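PDB 5UU6: NADPH-flavin oxidoreductase from Vibrio parahaemolyticus serotype O3:K6, which probably uses bound flavin mononucleotide to pass electrons from NADPH to flavins or nitro compounds. Local coordinates for residues Arg18-Gln23 against Val73-Glu78; Leu146-Pro149 against Ala153-Phe156. All coordinates share one frame; numbering follows the deposited sequence.

Overall arrangement
In this FMN-dependent nitroreductase, the two contacts illustrate how the place of a contact in the fold shapes its chemistry. Contact 1 lies at the surface, where the loop ahead of helix 27-38 meets the end of helix 72-75; a small apolar patch sits there beside a water bridge, and the loop also sends an arginine to the flavin. Contact 2 is buried and wholly apolar, closing a tight connection between helix 139-145 and strand 152-161. Their centres are 22 Å apart and they do not touch, yet both adjoin strand 152-161: Cys159 backs the apolar patch of contact 1, while Ala153-Phe156 forms one side of contact 2.

Contact 1 of 2, residues Arg18-Gln23 against Val73-Glu78; sequences RKFTSQ and VESAAE. With FMN (flavin mononucleotide), chain E.
Phe20 and Ala76 make the apolar heart of this contact. One side of the phenylalanine ring, the CD2-CE2 bond, comes up to the alanine, with Phe20 CD2 3.8 Å from Ala76 CA and Phe20 CE2 3.9 Å from Ala76 CB; the ring approaches the CA obliquely. The torsion at Phe20 sets CG opposite the carbonyl carbon (chi1 -57°), which carries the ring across to the other segment. Tyr72 and Cys159 also pack on the ring. Further along, the methyl CB of Ala77 lies 3.9 Å from the backbone O of Gln23, a simple van der Waals contact.

The polar link is indirect. A water accepts from Phe20 N at 2.9 Å and stands 2.6 Å from Ser75 OG, so it ties the loop backbone to the last residue of helix 72-75. Ser75 OG itself sits near the plane of the Phe20 ring, at its edge.

Local motifs shape both partners. In the loop, Thr21 OG1 accepts from Gln23 N in an ST turn, whereas Ala76 is where the chain leaves helical geometry; Ala77 and Glu78 then face Leu160 as a classic beta bulge on entering strand 78-85 of the nitroreductase sheet. Arg60 donates to the backbone oxygens of Val73 and Ala76, bracing this helix-to-strand passage.

Ligand binding falls to Arg18, which turns away from Val73-Glu78; His14 and Ser16 just before it also hydrogen-bond the FMN. Its chain is extended from CG to NE, delivering the guanidinium edge-on to the pyrimidine end of the flavin. Arg18 NE donates to FMN O2 over 2.7 Å, at an N-H...O angle of 158°, while Arg18 NH2 makes a weak, longer bond of 3.4 Å to FMN N1, which lies in the guanidinium plane. The positive charge would probably stabilise the reduced flavin.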
# COMPACT_ATOMS: atom_id res chain seq x y z
N ARG A 18 6.58 -18.11 7.30
CA ARG A 18 6.11 -19.03 6.26
C ARG A 18 5.93 -20.43 6.78
O ARG A 18 5.89 -21.38 6.00
CB ARG A 18 7.07 -19.05 5.06
CG ARG A 18 7.29 -17.64 4.46
CD ARG A 18 8.23 -17.71 3.26
NE ARG A 18 8.39 -16.42 2.62
CZ ARG A 18 9.27 -15.48 3.00
NH1 ARG A 18 10.08 -15.71 4.03
NH2 ARG A 18 9.35 -14.34 2.34
N LYS A 19 5.83 -20.59 8.10
CA LYS A 19 5.65 -21.89 8.71
C LYS A 19 4.79 -21.66 9.94
O LYS A 19 5.18 -20.90 10.83
CB LYS A 19 7.00 -22.53 9.08
N PHE A 20 3.61 -22.26 9.96
CA PHE A 20 2.63 -22.01 11.00
C PHE A 20 2.32 -23.30 11.77
O PHE A 20 2.39 -24.40 11.21
CB PHE A 20 1.33 -21.44 10.41
CG PHE A 20 1.53 -20.21 9.61
CD1 PHE A 20 1.70 -19.00 10.25
CD2 PHE A 20 1.61 -20.26 8.23
CE1 PHE A 20 1.90 -17.83 9.52
CE2 PHE A 20 1.81 -19.11 7.50
CZ PHE A 20 1.95 -17.89 8.16
N THR A 21 1.98 -23.16 13.05
CA THR A 21 1.38 -24.28 13.77
C THR A 21 -0.07 -24.47 13.33
O THR A 21 -0.67 -23.65 12.63
CB THR A 21 1.40 -24.05 15.27
OG1 THR A 21 0.26 -23.25 15.62
CG2 THR A 21 2.68 -23.37 15.71
N SER A 22 -0.64 -25.59 13.77
CA SER A 22 -2.03 -25.93 13.52
C SER A 22 -3.01 -25.10 14.34
O SER A 22 -4.21 -25.29 14.20
CB SER A 22 -2.25 -27.41 13.83
OG SER A 22 -2.30 -27.62 15.25
N GLN A 23 -2.54 -24.20 15.21
CA GLN A 23 -3.47 -23.54 16.10
C GLN A 23 -4.30 -22.55 15.30
O GLN A 23 -3.75 -21.78 14.49
CB GLN A 23 -2.72 -22.86 17.24
CG GLN A 23 -3.58 -21.98 18.06
CD GLN A 23 -2.84 -21.39 19.25
OE1 GLN A 23 -3.45 -20.69 20.05
NE2 GLN A 23 -1.53 -21.65 19.37
N VAL A 73 0.25 -21.27 1.94
CA VAL A 73 -1.09 -20.81 1.60
C VAL A 73 -2.13 -21.76 2.19
O VAL A 73 -3.17 -21.34 2.71
CB VAL A 73 -1.24 -20.68 0.07
CG1 VAL A 73 -2.68 -20.43 -0.27
CG2 VAL A 73 -0.34 -19.54 -0.47
N GLU A 74 -1.84 -23.07 2.13
CA GLU A 74 -2.79 -24.10 2.56
C GLU A 74 -2.72 -24.32 4.07
O GLU A 74 -3.75 -24.53 4.71
CB GLU A 74 -2.50 -25.39 1.77
CG GLU A 74 -3.48 -26.52 1.99
CD GLU A 74 -3.40 -27.62 0.91
OE1 GLU A 74 -2.45 -27.61 0.10
OE2 GLU A 74 -4.31 -28.48 0.89
N SER A 75 -1.54 -24.22 4.65
CA SER A 75 -1.37 -24.48 6.06
C SER A 75 -1.64 -23.25 6.94
O SER A 75 -1.80 -23.41 8.15
CB SER A 75 0.04 -25.01 6.34
OG SER A 75 0.98 -23.96 6.24
N ALA A 76 -1.73 -22.05 6.39
CA ALA A 76 -1.99 -20.91 7.28
C ALA A 76 -3.37 -21.03 7.93
O ALA A 76 -4.32 -21.56 7.34
CB ALA A 76 -1.92 -19.59 6.53
N ALA A 77 -3.46 -20.49 9.15
CA ALA A 77 -4.74 -20.45 9.85
C ALA A 77 -5.78 -19.68 9.04
O ALA A 77 -6.92 -20.13 8.90
CB ALA A 77 -4.56 -19.82 11.23
N GLU A 78 -5.40 -18.52 8.50
CA GLU A 78 -6.31 -17.76 7.67
C GLU A 78 -5.59 -17.28 6.42
O GLU A 78 -4.37 -17.07 6.43
CB GLU A 78 -6.95 -16.60 8.46
CG GLU A 78 -7.73 -17.12 9.68
CD GLU A 78 -9.19 -17.38 9.35
OE1 GLU A 78 -9.87 -18.06 10.14
OE2 GLU A 78 -9.65 -16.90 8.29
N1 FMN E . 6.83 -13.97 0.12
C2 FMN E . 6.66 -15.26 -0.36
O2 FMN E . 7.29 -16.18 0.18
N3 FMN E . 5.80 -15.52 -1.42
C4 FMN E . 5.08 -14.49 -2.01
O4 FMN E . 4.30 -14.73 -2.95
C4A FMN E . 5.27 -13.17 -1.54
N5 FMN E . 4.59 -12.10 -2.10
C5A FMN E . 4.72 -10.82 -1.61
C6 FMN E . 3.99 -9.77 -2.17
C7 FMN E . 4.14 -8.48 -1.65
C7M FMN E . 3.37 -7.32 -2.22
C8 FMN E . 5.01 -8.24 -0.60
C8M FMN E . 5.17 -6.82 -0.08
C9 FMN E . 5.75 -9.28 -0.03
C9A FMN E . 5.60 -10.57 -0.55
N10 FMN E . 6.30 -11.64 0.01
C10 FMN E . 6.13 -12.93 -0.47
C1' FMN E . 7.23 -11.46 1.17
C2' FMN E . 8.60 -10.97 0.68
O2' FMN E . 9.30 -12.05 0.09
C3' FMN E . 9.32 -10.38 1.88
O3' FMN E . 8.67 -9.19 2.33
C4' FMN E . 10.82 -10.17 1.76
O4' FMN E . 11.42 -11.06 0.87
C5' FMN E . 11.26 -10.84 3.01
O5' FMN E . 11.58 -9.89 3.95
P FMN E . 10.81 -9.88 5.36
O1P FMN E . 11.06 -11.12 6.21
O2P FMN E . 11.47 -8.73 6.07
O3P FMN E . 9.31 -9.64 5.17
O HOH W 1 2.98 -24.10 7.85

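Contact 2 of 2, residues Leu146-Pro149 against Ala153-Phe156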
# COMPACT_ATOMS: atom_id res chain seq x y z
N LEU A 146 -12.40 -17.27 -7.37
CA LEU A 146 -13.06 -16.50 -6.32
C LEU A 146 -14.33 -15.82 -6.80
O LEU A 146 -14.93 -15.07 -6.02
CB LEU A 146 -12.11 -15.45 -5.74
CG LEU A 146 -10.81 -15.99 -5.15
CD1 LEU A 146 -9.92 -14.87 -4.65
CD2 LEU A 146 -11.04 -17.01 -4.04
N GLY A 147 -14.73 -16.05 -8.05
CA GLY A 147 -15.95 -15.49 -8.61
C GLY A 147 -15.98 -13.98 -8.69
O GLY A 147 -17.03 -13.37 -8.44
N LEU A 148 -14.82 -13.34 -9.04
CA LEU A 148 -14.84 -11.88 -9.03
C LEU A 148 -15.60 -11.33 -10.24
O LEU A 148 -15.42 -11.82 -11.36
CB LEU A 148 -13.42 -11.33 -9.03
CG LEU A 148 -12.52 -11.84 -7.92
CD1 LEU A 148 -11.18 -11.17 -8.11
CD2 LEU A 148 -13.13 -11.48 -6.57
N PRO A 149 -16.44 -10.31 -10.04
CA PRO A 149 -17.09 -9.64 -11.17
C PRO A 149 -16.15 -8.69 -11.90
O PRO A 149 -15.00 -8.49 -11.54
CB PRO A 149 -18.23 -8.86 -10.49
CG PRO A 149 -17.66 -8.50 -9.15
CD PRO A 149 -16.78 -9.69 -8.75
N ALA A 153 -10.25 -6.92 -9.23
CA ALA A 153 -9.05 -7.65 -9.64
C ALA A 153 -8.25 -8.05 -8.41
O ALA A 153 -8.10 -7.25 -7.50
CB ALA A 153 -8.16 -6.80 -10.55
N ILE A 154 -7.72 -9.29 -8.38
CA ILE A 154 -6.87 -9.66 -7.25
C ILE A 154 -5.55 -8.91 -7.37
O ILE A 154 -5.11 -8.56 -8.47
CB ILE A 154 -6.59 -11.17 -7.15
CG1 ILE A 154 -5.80 -11.60 -8.38
CG2 ILE A 154 -7.90 -11.97 -6.98
CD1 ILE A 154 -4.55 -12.41 -8.08
N LEU A 155 -4.95 -8.61 -6.23
CA LEU A 155 -3.62 -8.01 -6.15
C LEU A 155 -2.65 -8.90 -5.41
O LEU A 155 -1.55 -9.15 -5.92
CB LEU A 155 -3.69 -6.66 -5.44
CG LEU A 155 -4.36 -5.55 -6.22
CD1 LEU A 155 -4.18 -4.26 -5.42
CD2 LEU A 155 -3.74 -5.45 -7.64
N PHE A 156 -3.00 -9.37 -4.20
CA PHE A 156 -2.10 -10.27 -3.47
C PHE A 156 -2.89 -10.93 -2.36
O PHE A 156 -3.97 -10.48 -1.96
CB PHE A 156 -0.89 -9.52 -2.87
CG PHE A 156 -1.30 -8.37 -2.00
CD1 PHE A 156 -1.59 -8.58 -0.65
CD2 PHE A 156 -1.49 -7.09 -2.54
CE1 PHE A 156 -2.04 -7.51 0.16
CE2 PHE A 156 -1.94 -6.02 -1.72
CZ PHE A 156 -2.21 -6.24 -0.37
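Leaving helix 139-145, the chain turns through Gly147, whose positive phi of 63° belongs to a Schellman motif, and returns as strand 152-161, Leu148 CA and Ala153 CA, 7.2 Å apart, being the closest pair of CA atoms. Leu148 reaches across this gap with one branch: Leu148 CD1 meets Ile154 CG2 at 3.6 Å and also lies 3.9 Å from Ile154 N, a backbone nitrogen that donates to Tyr234 OH or accepts its company in a hydrogen bond. The leucine and isoleucine side chains cross at about a right angle, methyl against methyl. At Ile154, chi1 of 64° puts CG2 beside the backbone N and opposite the carbonyl carbon, on the side met by the leucines, while the longer CG1 arm leads away. Leu146, just before the glycine, adds a looser touch, Leu146 CD1 lying 4.2 Å from Ile154 CG2, so a single isoleucine methyl receives both leucines. Val81, Cys83 and Val142 pack round Ile154 too, and Asn182 of the second subunit packs on Leu146. The whole is a tight helix-to-strand connection, with its apolar residues tucked between helix 139-145 and the antiparallel sheet of the nitroreductase fold.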